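Local coordinates for protein argonaute (Methanocaldococcus jannaschii, PDB 5G5S) that uses short single-stranded DNA guides to bind complementary target DNA strands and slice them, an endonuclease activity that may defend the cell against invading genetic elements, at residues 306-311 with 611-616; 313-318 with 345-350; 363-368 with 435-440; 175-180 with 441-446; 359-364 with 401-406. One frame throughout, in Å; residues are numbered along the deposited sequence.

Contact 1 of 5, residues 306-311 with 611-616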
# COMPACT_ATOMS: atom_id res chain seq x y z
N PHE A 306 1.22 -23.71 -9.08
CA PHE A 306 1.59 -22.33 -9.36
C PHE A 306 2.31 -22.17 -10.69
O PHE A 306 3.24 -22.91 -10.99
CB PHE A 306 2.51 -21.77 -8.23
CG PHE A 306 1.82 -21.30 -6.96
CD1 PHE A 306 1.32 -22.21 -6.04
CD2 PHE A 306 1.72 -19.95 -6.67
CE1 PHE A 306 0.70 -21.77 -4.87
CE2 PHE A 306 1.09 -19.51 -5.51
CZ PHE A 306 0.58 -20.43 -4.61
N MET A 307 1.90 -21.16 -11.47
CA MET A 307 2.58 -20.79 -12.71
C MET A 307 3.82 -19.95 -12.28
O MET A 307 3.82 -19.36 -11.20
CB MET A 307 1.65 -19.93 -13.63
CG MET A 307 1.54 -18.46 -13.19
SD MET A 307 0.67 -17.30 -14.26
CE MET A 307 1.91 -16.93 -15.43
N LYS A 308 4.84 -19.90 -13.14
CA LYS A 308 6.01 -19.07 -12.88
C LYS A 308 5.98 -17.95 -13.91
O LYS A 308 5.74 -18.21 -15.09
CB LYS A 308 7.32 -19.88 -12.94
CG LYS A 308 8.48 -19.15 -12.25
CD LYS A 308 9.56 -20.11 -11.77
CE LYS A 308 9.64 -20.21 -10.26
NZ LYS A 308 10.24 -19.01 -9.64
N PHE A 309 6.14 -16.69 -13.47
CA PHE A 309 6.09 -15.57 -14.39
C PHE A 309 7.35 -15.46 -15.25
O PHE A 309 8.43 -15.84 -14.81
CB PHE A 309 5.84 -14.24 -13.64
CG PHE A 309 4.64 -14.21 -12.73
CD1 PHE A 309 3.37 -14.53 -13.21
CD2 PHE A 309 4.76 -13.79 -11.41
CE1 PHE A 309 2.26 -14.49 -12.37
CE2 PHE A 309 3.64 -13.73 -10.57
CZ PHE A 309 2.40 -14.08 -11.06
N ASN A 310 7.21 -14.93 -16.47
CA ASN A 310 8.36 -14.73 -17.33
C ASN A 310 9.11 -13.50 -16.88
O ASN A 310 8.49 -12.54 -16.40
CB ASN A 310 7.93 -14.56 -18.79
CG ASN A 310 7.19 -15.75 -19.34
OD1 ASN A 310 7.54 -16.91 -19.09
ND2 ASN A 310 6.13 -15.47 -20.09
N ASN A 311 10.44 -13.52 -17.01
CA ASN A 311 11.28 -12.39 -16.63
C ASN A 311 11.27 -11.43 -17.82
O ASN A 311 12.14 -11.48 -18.68
CB ASN A 311 12.69 -12.87 -16.27
CG ASN A 311 13.59 -11.79 -15.73
OD1 ASN A 311 13.17 -10.93 -14.95
ND2 ASN A 311 14.86 -11.85 -16.10
N ASP A 611 10.16 -19.36 -2.45
CA ASP A 611 10.16 -19.11 -3.89
C ASP A 611 9.27 -17.88 -4.22
O ASP A 611 8.40 -17.50 -3.43
CB ASP A 611 9.72 -20.37 -4.67
CG ASP A 611 9.93 -20.34 -6.18
OD1 ASP A 611 10.76 -19.51 -6.65
OD2 ASP A 611 9.27 -21.13 -6.89
N TYR A 612 9.54 -17.24 -5.36
CA TYR A 612 8.90 -16.02 -5.80
C TYR A 612 8.76 -16.02 -7.32
O TYR A 612 9.24 -16.96 -7.96
CB TYR A 612 9.72 -14.80 -5.32
CG TYR A 612 11.12 -14.73 -5.90
CD1 TYR A 612 12.16 -15.48 -5.35
CD2 TYR A 612 11.41 -13.92 -6.99
CE1 TYR A 612 13.44 -15.46 -5.90
CE2 TYR A 612 12.69 -13.89 -7.55
CZ TYR A 612 13.71 -14.63 -6.98
OH TYR A 612 14.98 -14.56 -7.50
N ARG A 613 8.13 -14.96 -7.91
CA ARG A 613 7.87 -14.84 -9.35
C ARG A 613 6.84 -15.95 -9.70
O ARG A 613 6.87 -16.51 -10.79
CB ARG A 613 9.19 -14.95 -10.15
CG ARG A 613 9.15 -14.44 -11.58
CD ARG A 613 10.50 -14.65 -12.26
NE ARG A 613 10.47 -15.79 -13.18
CZ ARG A 613 11.47 -16.17 -13.97
NH1 ARG A 613 12.62 -15.51 -13.95
NH2 ARG A 613 11.32 -17.21 -14.78
N ILE A 614 5.90 -16.22 -8.75
CA ILE A 614 4.86 -17.25 -8.83
C ILE A 614 3.44 -16.72 -8.59
O ILE A 614 3.24 -15.77 -7.83
CB ILE A 614 5.18 -18.52 -7.96
CG1 ILE A 614 5.36 -18.17 -6.46
CG2 ILE A 614 6.39 -19.30 -8.53
CD1 ILE A 614 5.17 -19.35 -5.51
N GLY A 615 2.48 -17.37 -9.23
CA GLY A 615 1.07 -17.01 -9.15
C GLY A 615 0.15 -18.20 -9.31
O GLY A 615 0.45 -19.13 -10.06
N SER A 616 -0.99 -18.17 -8.59
CA SER A 616 -2.00 -19.22 -8.67
C SER A 616 -3.41 -18.64 -8.46
O SER A 616 -3.54 -17.44 -8.24
CB SER A 616 -1.70 -20.35 -7.68
OG SER A 616 -2.49 -21.49 -7.97
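Met307 and Gly615 form an antiparallel hydrogen-bonded pair. Met307 N donates to Gly615 O at 2.9 Å, and Gly615 N donates back to Met307 O. Next comes Lys308 with Ile614, a non-hydrogen-bonded pair. The axes of the two strand pieces approach to 4.5 Å with their directions 143° apart. Beyond the regular pairing, Phe309 N still donates to Arg613 O at 2.8 Å. The Phe306 ring receives Ser616 CB over the centre of one face, 3.5 Å from the ring centroid, a CH-pi contact. Its CD2 atom also touches Ile614 CD1. Phe309 turns its CZ to within 3.7 Å of Gly615 CA, and Tyr663 and Phe624 meet the same ring. Lys308 starts with CG anti to the backbone N (chi1 -162°), and bends later in the chain bring its tip back to the other segment. Lys308 NZ donates to Tyr612 O at 2.8 Å, nearly along the carbonyl axis. Lys308 NZ also makes a salt bridge to Asp611 OD1 at 3.1 Å, tip to tip. Asp611 OD2 is hydrogen-bonded to Tyr10 OH. Strand 302-308 pairs antiparallel with both strand 614-618, in the PIWI range, and strand 7-12. Arg613 has a left-handed backbone, and with Ile614 it faces Leu625 in a G1 beta bulge, at the start of the pairing of strand 614-618 with strand 621-625.

Contact 2 of 5, residues 313-318 with 345-350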
# COMPACT_ATOMS: atom_id res chain seq x y z
N PRO A 313 11.64 -8.60 -20.44
CA PRO A 313 12.75 -7.67 -20.64
C PRO A 313 12.26 -6.22 -20.65
O PRO A 313 11.07 -5.95 -20.80
CB PRO A 313 13.38 -8.10 -21.97
CG PRO A 313 12.44 -9.09 -22.57
CD PRO A 313 11.22 -9.21 -21.72
N LEU A 314 13.21 -5.31 -20.44
CA LEU A 314 12.99 -3.88 -20.44
C LEU A 314 13.73 -3.31 -21.62
O LEU A 314 14.71 -3.90 -22.10
CB LEU A 314 13.51 -3.26 -19.12
CG LEU A 314 12.89 -3.79 -17.81
CD1 LEU A 314 13.80 -3.55 -16.63
CD2 LEU A 314 11.51 -3.21 -17.56
N LEU A 315 13.25 -2.17 -22.12
CA LEU A 315 13.89 -1.48 -23.23
C LEU A 315 14.46 -0.15 -22.75
O LEU A 315 13.84 0.55 -21.96
CB LEU A 315 12.92 -1.26 -24.39
CG LEU A 315 12.49 -2.49 -25.18
CD1 LEU A 315 11.34 -2.15 -26.09
CD2 LEU A 315 13.66 -3.06 -26.00
N VAL A 316 15.65 0.17 -23.23
CA VAL A 316 16.42 1.39 -22.96
C VAL A 316 17.06 1.80 -24.28
O VAL A 316 17.09 0.98 -25.21
CB VAL A 316 17.51 1.16 -21.87
CG1 VAL A 316 16.93 1.24 -20.48
CG2 VAL A 316 18.26 -0.15 -22.08
N LYS A 317 17.61 3.01 -24.36
CA LYS A 317 18.31 3.40 -25.59
C LYS A 317 19.80 3.10 -25.43
O LYS A 317 20.30 3.01 -24.31
CB LYS A 317 18.07 4.88 -25.95
CG LYS A 317 16.60 5.30 -26.08
CD LYS A 317 15.88 4.69 -27.28
CE LYS A 317 14.60 5.41 -27.61
NZ LYS A 317 14.86 6.76 -28.19
N ASP A 318 20.51 2.88 -26.56
CA ASP A 318 21.95 2.65 -26.59
C ASP A 318 22.63 4.00 -26.89
O ASP A 318 21.94 5.01 -26.93
CB ASP A 318 22.34 1.56 -27.62
CG ASP A 318 21.81 1.71 -29.04
OD1 ASP A 318 21.71 2.87 -29.52
OD2 ASP A 318 21.52 0.68 -29.68
N LEU A 345 21.02 4.84 -22.45
CA LEU A 345 20.41 6.17 -22.47
C LEU A 345 18.88 6.16 -22.26
O LEU A 345 18.23 5.16 -22.60
CB LEU A 345 20.83 6.95 -23.73
CG LEU A 345 22.35 7.21 -23.91
CD1 LEU A 345 22.64 7.77 -25.28
CD2 LEU A 345 22.90 8.16 -22.85
N PRO A 346 18.29 7.23 -21.67
CA PRO A 346 16.85 7.21 -21.40
C PRO A 346 15.96 7.38 -22.62
O PRO A 346 16.36 8.01 -23.60
CB PRO A 346 16.66 8.37 -20.43
CG PRO A 346 17.73 9.32 -20.79
CD PRO A 346 18.91 8.47 -21.16
N TYR A 347 14.74 6.83 -22.55
CA TYR A 347 13.71 6.92 -23.60
C TYR A 347 13.18 8.34 -23.74
O TYR A 347 12.93 8.77 -24.86
CB TYR A 347 12.54 5.95 -23.31
CG TYR A 347 12.55 4.74 -24.21
CD1 TYR A 347 13.41 3.67 -23.95
CD2 TYR A 347 11.72 4.66 -25.32
CE1 TYR A 347 13.44 2.56 -24.79
CE2 TYR A 347 11.73 3.55 -26.16
CZ TYR A 347 12.60 2.50 -25.89
OH TYR A 347 12.61 1.39 -26.70
N ASP A 348 12.98 9.05 -22.61
CA ASP A 348 12.48 10.43 -22.59
C ASP A 348 12.85 11.16 -21.30
O ASP A 348 12.78 10.59 -20.22
CB ASP A 348 10.95 10.47 -22.81
CG ASP A 348 10.39 11.85 -23.12
OD1 ASP A 348 10.99 12.57 -23.95
OD2 ASP A 348 9.31 12.19 -22.57
N VAL A 349 13.24 12.43 -21.44
CA VAL A 349 13.58 13.35 -20.35
C VAL A 349 12.57 14.53 -20.45
O VAL A 349 12.40 15.05 -21.56
CB VAL A 349 15.06 13.83 -20.45
CG1 VAL A 349 15.40 14.86 -19.37
CG2 VAL A 349 16.04 12.66 -20.39
N PRO A 350 11.87 14.94 -19.36
CA PRO A 350 10.90 16.05 -19.49
C PRO A 350 11.54 17.34 -19.98
O PRO A 350 12.70 17.60 -19.64
CB PRO A 350 10.34 16.20 -18.07
CG PRO A 350 10.62 14.90 -17.41
CD PRO A 350 11.92 14.43 -17.97
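A single antiparallel bridge, Lys317 with Leu345, ties strand 314-317 to the loop that leads into the Mid domain. Strand 314-317 is the middle strand of a small three-stranded sheet, between strands 323-326 and 492-493. Lys317 N donates to Leu345 O at 2.8 Å. Leu345 N donates to Lys317 O at 2.7 Å, from above the carbonyl plane. Tyr347 then reaches across. Its ring meets the Lys317 side chain at about a right angle, with Lys317 CE over the centre of one face, 3.7 Å from the centroid. Lys317 is bent at chi2 (-69°), which turns CD toward the ring. Val316 N lies at the ring edge. Tyr347 OH touches Leu315 CB at 3.5 Å. Leu345 CD1 rests 3.3 Å from Asp318 O. In the backbone, Tyr347 and Asp348 both face Lys489, a classic beta bulge. The contact is therefore part backbone pairing and part lysine on aromatic. Lys317 NZ is 5.0 Å from the Tyr347 centroid, so a cation-pi attraction is likely to add to the CH-pi packing.

Contact 3 of 5, residues 363-368 with 435-440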
# COMPACT_ATOMS: atom_id res chain seq x y z
N LEU A 363 24.38 17.68 0.97
CA LEU A 363 24.06 17.78 2.39
C LEU A 363 24.62 16.60 3.19
O LEU A 363 24.14 15.47 3.05
CB LEU A 363 22.54 17.97 2.58
CG LEU A 363 21.95 19.23 1.91
CD1 LEU A 363 20.48 19.11 1.71
CD2 LEU A 363 22.27 20.50 2.70
N ILE A 364 25.66 16.87 4.00
CA ILE A 364 26.36 15.87 4.83
C ILE A 364 25.96 16.06 6.29
O ILE A 364 26.04 17.17 6.81
CB ILE A 364 27.91 15.93 4.66
CG1 ILE A 364 28.36 16.18 3.20
CG2 ILE A 364 28.59 14.68 5.23
CD1 ILE A 364 28.80 17.59 2.91
N ASP A 365 25.54 14.96 6.95
CA ASP A 365 25.15 14.95 8.37
C ASP A 365 26.39 15.27 9.22
O ASP A 365 27.45 14.70 8.97
CB ASP A 365 24.58 13.57 8.74
CG ASP A 365 23.87 13.52 10.08
OD1 ASP A 365 24.55 13.47 11.12
OD2 ASP A 365 22.62 13.48 10.09
N GLU A 366 26.26 16.23 10.17
CA GLU A 366 27.33 16.69 11.07
C GLU A 366 28.07 15.54 11.77
O GLU A 366 29.29 15.60 11.89
CB GLU A 366 26.77 17.65 12.13
CG GLU A 366 26.68 19.10 11.69
CD GLU A 366 26.22 20.07 12.75
OE1 GLU A 366 26.76 20.03 13.88
OE2 GLU A 366 25.34 20.91 12.44
N GLU A 367 27.32 14.51 12.21
CA GLU A 367 27.82 13.33 12.92
C GLU A 367 28.81 12.46 12.13
O GLU A 367 29.52 11.65 12.74
CB GLU A 367 26.65 12.49 13.47
CG GLU A 367 25.81 13.20 14.52
CD GLU A 367 25.21 12.31 15.59
OE1 GLU A 367 24.46 11.37 15.24
OE2 GLU A 367 25.47 12.56 16.79
N ILE A 368 28.87 12.62 10.79
CA ILE A 368 29.78 11.85 9.93
C ILE A 368 30.90 12.70 9.26
O ILE A 368 31.55 12.23 8.32
CB ILE A 368 29.03 10.90 8.94
CG1 ILE A 368 28.01 11.66 8.06
CG2 ILE A 368 28.37 9.73 9.70
CD1 ILE A 368 27.65 11.01 6.75
N LYS A 435 23.29 8.95 8.25
CA LYS A 435 23.70 7.78 9.04
C LYS A 435 22.52 7.09 9.74
O LYS A 435 21.44 7.69 9.84
CB LYS A 435 24.83 8.13 10.03
CG LYS A 435 24.51 9.24 11.03
CD LYS A 435 25.41 9.17 12.25
CE LYS A 435 24.72 8.50 13.42
NZ LYS A 435 25.56 8.52 14.64
N GLU A 436 22.71 5.83 10.19
CA GLU A 436 21.66 5.05 10.86
C GLU A 436 21.29 5.63 12.22
O GLU A 436 22.05 5.51 13.19
CB GLU A 436 22.03 3.55 10.93
CG GLU A 436 20.91 2.63 11.41
CD GLU A 436 19.60 2.69 10.65
OE1 GLU A 436 19.60 2.45 9.42
OE2 GLU A 436 18.56 2.97 11.29
N LYS A 437 20.17 6.34 12.23
CA LYS A 437 19.63 6.97 13.42
C LYS A 437 18.34 6.31 13.90
O LYS A 437 17.65 6.86 14.75
CB LYS A 437 19.37 8.45 13.17
CG LYS A 437 20.60 9.27 12.84
CD LYS A 437 20.26 10.74 12.75
CE LYS A 437 21.51 11.60 12.62
NZ LYS A 437 22.34 11.57 13.86
N TYR A 438 17.99 5.17 13.30
CA TYR A 438 16.77 4.44 13.68
C TYR A 438 15.49 5.27 13.52
O TYR A 438 15.17 5.73 12.43
CB TYR A 438 16.89 3.75 15.04
CG TYR A 438 18.06 2.80 15.08
CD1 TYR A 438 18.02 1.59 14.40
CD2 TYR A 438 19.23 3.12 15.76
CE1 TYR A 438 19.10 0.72 14.41
CE2 TYR A 438 20.30 2.26 15.79
CZ TYR A 438 20.23 1.06 15.11
OH TYR A 438 21.31 0.21 15.14
N LYS A 439 14.75 5.46 14.61
CA LYS A 439 13.51 6.21 14.54
C LYS A 439 13.79 7.62 14.04
O LYS A 439 13.01 8.17 13.27
CB LYS A 439 12.84 6.27 15.91
N ASP A 440 14.89 8.20 14.49
CA ASP A 440 15.30 9.54 14.05
C ASP A 440 15.55 9.65 12.54
O ASP A 440 15.69 10.77 12.06
CB ASP A 440 16.51 10.04 14.88
CG ASP A 440 16.21 10.55 16.28
OD1 ASP A 440 15.12 10.24 16.82
OD2 ASP A 440 17.09 11.24 16.86
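Lys435 NZ meets Glu367 OE1 from above the carboxylate plane, 58° out of it, at 3.1 Å. This is a hydrogen-bonded salt bridge. Lys437 NZ forms a second salt bridge to the same Glu367 OE1; its modelled length, 2.5 Å, is short and best treated as doubtful. The Asp365 carboxylate has a different set of neighbours. Its OD1 accepts from Glu367 N on the anti side, an Asx turn. Asp365 OD2 is hydrogen-bonded to Tyr444 OH and lies 3.3 Å from Lys437 CE. Asp365 and Lys437 approach tip to tip, but Asp365 OD1 and Lys437 NZ stay 4.0 Å apart, beyond a salt bridge. Ile368 and Lys435 slide past each other in opposite directions, with Ile368 CG2 3.9 Å from Lys435 CB. The contact joins the end of strand 357-365 to the loop after strand 428-434, both in the Mid domain. Two lysine ammonium groups are modelled at one glutamate oxygen, the second doubtfully close. With Asp365 nearby, the carboxylates would balance the charge of the paired lysines.

Contact 4 of 5, residues 175-180 with 441-446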
# COMPACT_ATOMS: atom_id res chain seq x y z
N LYS A 175 6.17 18.45 16.05
CA LYS A 175 5.03 18.45 15.12
C LYS A 175 5.38 17.89 13.74
O LYS A 175 4.53 17.27 13.09
CB LYS A 175 4.43 19.86 14.98
N ALA A 176 6.63 18.10 13.29
CA ALA A 176 7.14 17.60 12.01
C ALA A 176 7.24 16.07 12.02
O ALA A 176 6.76 15.45 11.07
CB ALA A 176 8.49 18.23 11.70
N LEU A 177 7.80 15.46 13.10
CA LEU A 177 7.93 14.00 13.24
C LEU A 177 6.57 13.33 13.25
O LEU A 177 6.45 12.22 12.76
CB LEU A 177 8.71 13.59 14.50
CG LEU A 177 10.25 13.61 14.47
CD1 LEU A 177 10.80 12.80 15.62
CD2 LEU A 177 10.82 13.04 13.16
N LEU A 178 5.56 14.02 13.80
CA LEU A 178 4.18 13.54 13.85
C LEU A 178 3.60 13.35 12.44
O LEU A 178 2.93 12.35 12.20
CB LEU A 178 3.30 14.50 14.67
CG LEU A 178 1.94 13.96 15.11
CD1 LEU A 178 2.09 12.82 16.09
CD2 LEU A 178 1.09 15.05 15.71
N GLU A 179 3.92 14.27 11.50
CA GLU A 179 3.48 14.22 10.10
C GLU A 179 4.00 12.98 9.38
O GLU A 179 3.29 12.41 8.55
CB GLU A 179 3.86 15.51 9.34
CG GLU A 179 3.25 16.76 9.95
CD GLU A 179 3.57 18.10 9.32
OE1 GLU A 179 4.60 18.21 8.61
OE2 GLU A 179 2.81 19.05 9.57
N GLU A 180 5.21 12.52 9.74
CA GLU A 180 5.84 11.31 9.21
C GLU A 180 5.07 10.03 9.59
O GLU A 180 5.36 8.96 9.04
CB GLU A 180 7.30 11.21 9.68
CG GLU A 180 8.27 12.05 8.87
CD GLU A 180 8.14 11.93 7.37
OE1 GLU A 180 8.21 10.79 6.85
OE2 GLU A 180 7.94 12.97 6.71
N ASN A 441 15.57 8.52 11.79
CA ASN A 441 15.72 8.50 10.32
C ASN A 441 14.60 9.31 9.62
O ASN A 441 14.79 9.77 8.50
CB ASN A 441 15.74 7.07 9.78
CG ASN A 441 17.08 6.39 9.79
OD1 ASN A 441 18.15 7.02 9.68
ND2 ASN A 441 17.06 5.06 9.86
N ASP A 442 13.46 9.50 10.31
CA ASP A 442 12.32 10.29 9.85
C ASP A 442 12.68 11.77 9.68
O ASP A 442 12.04 12.46 8.89
CB ASP A 442 11.10 10.10 10.76
CG ASP A 442 10.36 8.78 10.54
OD1 ASP A 442 10.32 8.30 9.38
OD2 ASP A 442 9.79 8.25 11.52
N TYR A 443 13.73 12.25 10.40
CA TYR A 443 14.24 13.62 10.29
C TYR A 443 14.82 13.85 8.89
O TYR A 443 14.73 14.96 8.37
CB TYR A 443 15.27 13.95 11.38
CG TYR A 443 14.68 14.24 12.75
CD1 TYR A 443 13.85 15.34 12.96
CD2 TYR A 443 15.03 13.47 13.86
CE1 TYR A 443 13.33 15.63 14.22
CE2 TYR A 443 14.52 13.75 15.13
CZ TYR A 443 13.68 14.84 15.31
OH TYR A 443 13.18 15.12 16.56
N TYR A 444 15.38 12.79 8.26
CA TYR A 444 15.89 12.84 6.89
C TYR A 444 14.74 13.02 5.90
O TYR A 444 14.89 13.72 4.91
CB TYR A 444 16.72 11.59 6.55
CG TYR A 444 18.03 11.47 7.30
CD1 TYR A 444 18.97 12.50 7.27
CD2 TYR A 444 18.37 10.30 7.97
CE1 TYR A 444 20.19 12.39 7.94
CE2 TYR A 444 19.59 10.17 8.63
CZ TYR A 444 20.49 11.22 8.62
OH TYR A 444 21.69 11.10 9.27
N GLU A 445 13.58 12.40 6.21
CA GLU A 445 12.35 12.51 5.41
C GLU A 445 11.75 13.92 5.60
O GLU A 445 11.19 14.49 4.66
CB GLU A 445 11.33 11.42 5.81
CG GLU A 445 11.73 10.00 5.45
CD GLU A 445 11.92 9.72 3.97
OE1 GLU A 445 11.07 10.16 3.16
OE2 GLU A 445 12.92 9.05 3.62
N ILE A 446 11.90 14.50 6.83
CA ILE A 446 11.48 15.87 7.15
C ILE A 446 12.29 16.83 6.30
O ILE A 446 11.72 17.76 5.72
CB ILE A 446 11.56 16.18 8.69
CG1 ILE A 446 10.48 15.43 9.48
CG2 ILE A 446 11.54 17.68 9.01
CD1 ILE A 446 9.04 15.59 8.94
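Ile446 CD1 is the main bump. It drops into the hollow between Ala176 and Glu180, one helical turn apart. Ile446 CD1 lies 3.1 Å from Ala176 O, a tight fit, and 3.9 Å from Ala176 CB. Glu180 CG closes the hollow from its other end, 3.6 Å from the same Ile446 CD1. Leu177 is the bump from the opposite helix. It wedges among Asp442, Tyr443 and Ile446. Leu177 CD2 sits over the centre of the Tyr443 ring face, 3.8 Å from the centroid, and also touches Asp442 CB. Leu177 CD1 lies beside Tyr443 OH, at 3.5 Å. Glu180 bends at chi2 (-47°), which puts its CD 3.6 Å from Glu445 CB. Glu180 OE1 is also 4.1 Å from Asp442 OD1, a close pair of like charges; Lys698 offers Glu180 a long, weak ion pair. The helix pieces run 97° apart. The Glu445 side chain is about 6 Å from that of Gln459, a divalent-metal ligand where the guide's 5'-phosphorylated end binds. Glu179 makes a salt bridge with Lys449, further along helix 442-452. Tyr444 and Glu445 lean on Asn460 of strand 456-462. The contact thus sets helix 175-179, in the PAZ range, against a Mid-domain helix that packs on the Mid sheet.

Contact 5 of 5, residues 359-364 with 401-406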
# COMPACT_ATOMS: atom_id res chain seq x y z
N LEU A 359 21.30 22.99 -10.42
CA LEU A 359 21.96 23.54 -9.23
C LEU A 359 21.81 22.48 -8.13
O LEU A 359 20.72 22.31 -7.57
CB LEU A 359 21.26 24.84 -8.83
CG LEU A 359 22.09 26.10 -8.72
CD1 LEU A 359 22.09 26.88 -10.03
CD2 LEU A 359 21.56 26.98 -7.60
N THR A 360 22.87 21.70 -7.89
CA THR A 360 22.86 20.60 -6.92
C THR A 360 23.48 21.01 -5.58
O THR A 360 24.40 21.82 -5.55
CB THR A 360 23.47 19.33 -7.55
OG1 THR A 360 22.87 19.12 -8.83
CG2 THR A 360 23.27 18.08 -6.70
N TYR A 361 22.95 20.45 -4.49
CA TYR A 361 23.43 20.66 -3.13
C TYR A 361 23.92 19.32 -2.57
O TYR A 361 23.32 18.29 -2.87
CB TYR A 361 22.30 21.20 -2.25
CG TYR A 361 21.99 22.67 -2.48
CD1 TYR A 361 21.11 23.07 -3.49
CD2 TYR A 361 22.55 23.65 -1.67
CE1 TYR A 361 20.84 24.42 -3.70
CE2 TYR A 361 22.26 25.00 -1.86
CZ TYR A 361 21.40 25.38 -2.88
OH TYR A 361 21.11 26.71 -3.07
N ILE A 362 25.01 19.32 -1.78
CA ILE A 362 25.50 18.10 -1.14
C ILE A 362 25.40 18.29 0.37
O ILE A 362 26.20 19.02 0.97
CB ILE A 362 26.89 17.55 -1.62
CG1 ILE A 362 27.07 17.58 -3.17
CG2 ILE A 362 27.16 16.14 -1.04
CD1 ILE A 362 26.06 16.73 -4.07
N LEU A 363 24.38 17.68 0.97
CA LEU A 363 24.06 17.78 2.39
C LEU A 363 24.62 16.60 3.19
O LEU A 363 24.14 15.47 3.05
CB LEU A 363 22.54 17.97 2.58
CG LEU A 363 21.95 19.23 1.91
CD1 LEU A 363 20.48 19.11 1.71
CD2 LEU A 363 22.27 20.50 2.70
N ILE A 364 25.66 16.87 4.00
CA ILE A 364 26.36 15.87 4.83
C ILE A 364 25.96 16.06 6.29
O ILE A 364 26.04 17.17 6.81
CB ILE A 364 27.91 15.93 4.66
CG1 ILE A 364 28.36 16.18 3.20
CG2 ILE A 364 28.59 14.68 5.23
CD1 ILE A 364 28.80 17.59 2.91
N ALA A 401 28.97 22.73 -7.28
CA ALA A 401 30.12 23.58 -6.94
C ALA A 401 29.75 24.55 -5.82
O ALA A 401 28.73 25.25 -5.91
CB ALA A 401 30.60 24.35 -8.16
N ASN A 402 30.54 24.51 -4.72
CA ASN A 402 30.41 25.34 -3.51
C ASN A 402 29.12 25.15 -2.70
O ASN A 402 28.94 25.82 -1.68
CB ASN A 402 30.70 26.82 -3.81
CG ASN A 402 32.01 27.02 -4.50
OD1 ASN A 402 32.06 27.26 -5.71
ND2 ASN A 402 33.10 26.82 -3.78
N ARG A 403 28.24 24.22 -3.13
CA ARG A 403 26.97 23.92 -2.47
C ARG A 403 27.05 22.67 -1.56
O ARG A 403 26.08 21.92 -1.45
CB ARG A 403 25.81 23.86 -3.47
CG ARG A 403 25.38 25.23 -3.97
CD ARG A 403 24.41 25.12 -5.13
NE ARG A 403 24.59 26.21 -6.08
CZ ARG A 403 25.26 26.11 -7.23
NH1 ARG A 403 25.79 24.94 -7.59
NH2 ARG A 403 25.38 27.15 -8.04
N TRP A 404 28.22 22.49 -0.91
CA TRP A 404 28.50 21.43 0.06
C TRP A 404 28.18 22.06 1.41
O TRP A 404 28.78 23.08 1.78
CB TRP A 404 29.99 21.03 0.03
CG TRP A 404 30.41 20.27 -1.19
CD1 TRP A 404 30.75 20.79 -2.40
CD2 TRP A 404 30.59 18.85 -1.30
NE1 TRP A 404 31.10 19.79 -3.28
CE2 TRP A 404 31.01 18.58 -2.62
CE3 TRP A 404 30.44 17.78 -0.41
CZ2 TRP A 404 31.28 17.28 -3.07
CZ3 TRP A 404 30.70 16.49 -0.86
CH2 TRP A 404 31.11 16.25 -2.18
N LYS A 405 27.20 21.49 2.13
CA LYS A 405 26.74 22.02 3.41
C LYS A 405 26.55 20.92 4.45
O LYS A 405 26.11 19.81 4.12
CB LYS A 405 25.41 22.77 3.22
CG LYS A 405 25.53 24.15 2.56
CD LYS A 405 24.16 24.76 2.27
CE LYS A 405 24.16 26.28 2.25
NZ LYS A 405 24.92 26.85 1.10
N TYR A 406 26.83 21.26 5.73
CA TYR A 406 26.62 20.36 6.86
C TYR A 406 25.28 20.66 7.52
O TYR A 406 24.84 21.81 7.51
CB TYR A 406 27.74 20.47 7.89
CG TYR A 406 29.03 19.77 7.53
CD1 TYR A 406 29.10 18.37 7.50
CD2 TYR A 406 30.20 20.48 7.31
CE1 TYR A 406 30.29 17.72 7.19
CE2 TYR A 406 31.40 19.83 7.02
CZ TYR A 406 31.44 18.45 6.95
OH TYR A 406 32.62 17.81 6.67
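Ile362 and Trp404 lie side by side in two parallel strands of a beta-alpha-beta unit, which runs from strand 357-365 through helix 372-390 to strand 397-407. The pieces are 28° apart. Ile362 N donates to Arg403 O, Lys405 N to Ile362 O, and Ile364 N to Lys405 O. The face toward helix 372-390 is tightly packed. Ile362 CB lies over one face of the Trp404 indole, 4.0 Å from the centroid of its six-membered ring, and Ile362 CG2 touches Trp404 CZ3 at 3.6 Å. Ile364 CD1 comes to the indole edge, 3.7 Å from Trp404 CE3. Val379 of the helix touches both Ile362 and Trp404. On the other face, Tyr361, Leu363 and Lys405 touch helix 412-420. The solvent side is at Tyr406, which is exposed; its CE1 meets Ile364 CB at 3.9 Å. Arg403 makes a second close-packed patch, its side chain reaching back over Tyr361 to Leu359. Arg403 CD lies over the Tyr361 ring, 3.8 Å from the centroid. The Tyr361 ring and Arg403 guanidinium planes are 67° apart. Asn399 OD1 is hydrogen-bonded to Arg403 NH1. Leu359 CG rests over one face of the guanidinium toward its rim, 3.5 Å from Arg403 CZ.

In the fold
By first segment, contact 4 comes first along the chain, then 1, 2, 5 and 3. Contacts 2, 5 and 3 are nested inside the chain loops closed by contacts 1 and 4, whose segments alternate. Contact 2 follows contact 1 directly in sequence, with centres about 27 Å apart. Contacts 3 and 5 share Leu363 and Ile364 on strand 357-365 of the parallel Mid sheet; contact 5 pairs it with edge strand 397-407, and contact 3 joins its end to a loop. Contacts 3 and 4, centres about 13 Å apart, meet through Tyr444 OH. Contacts 1 and 4 have centres about 38 Å apart, across the chain's centre. Contact 4 lies where PAZ meets Mid, domains that separate on guide binding, so it may change then.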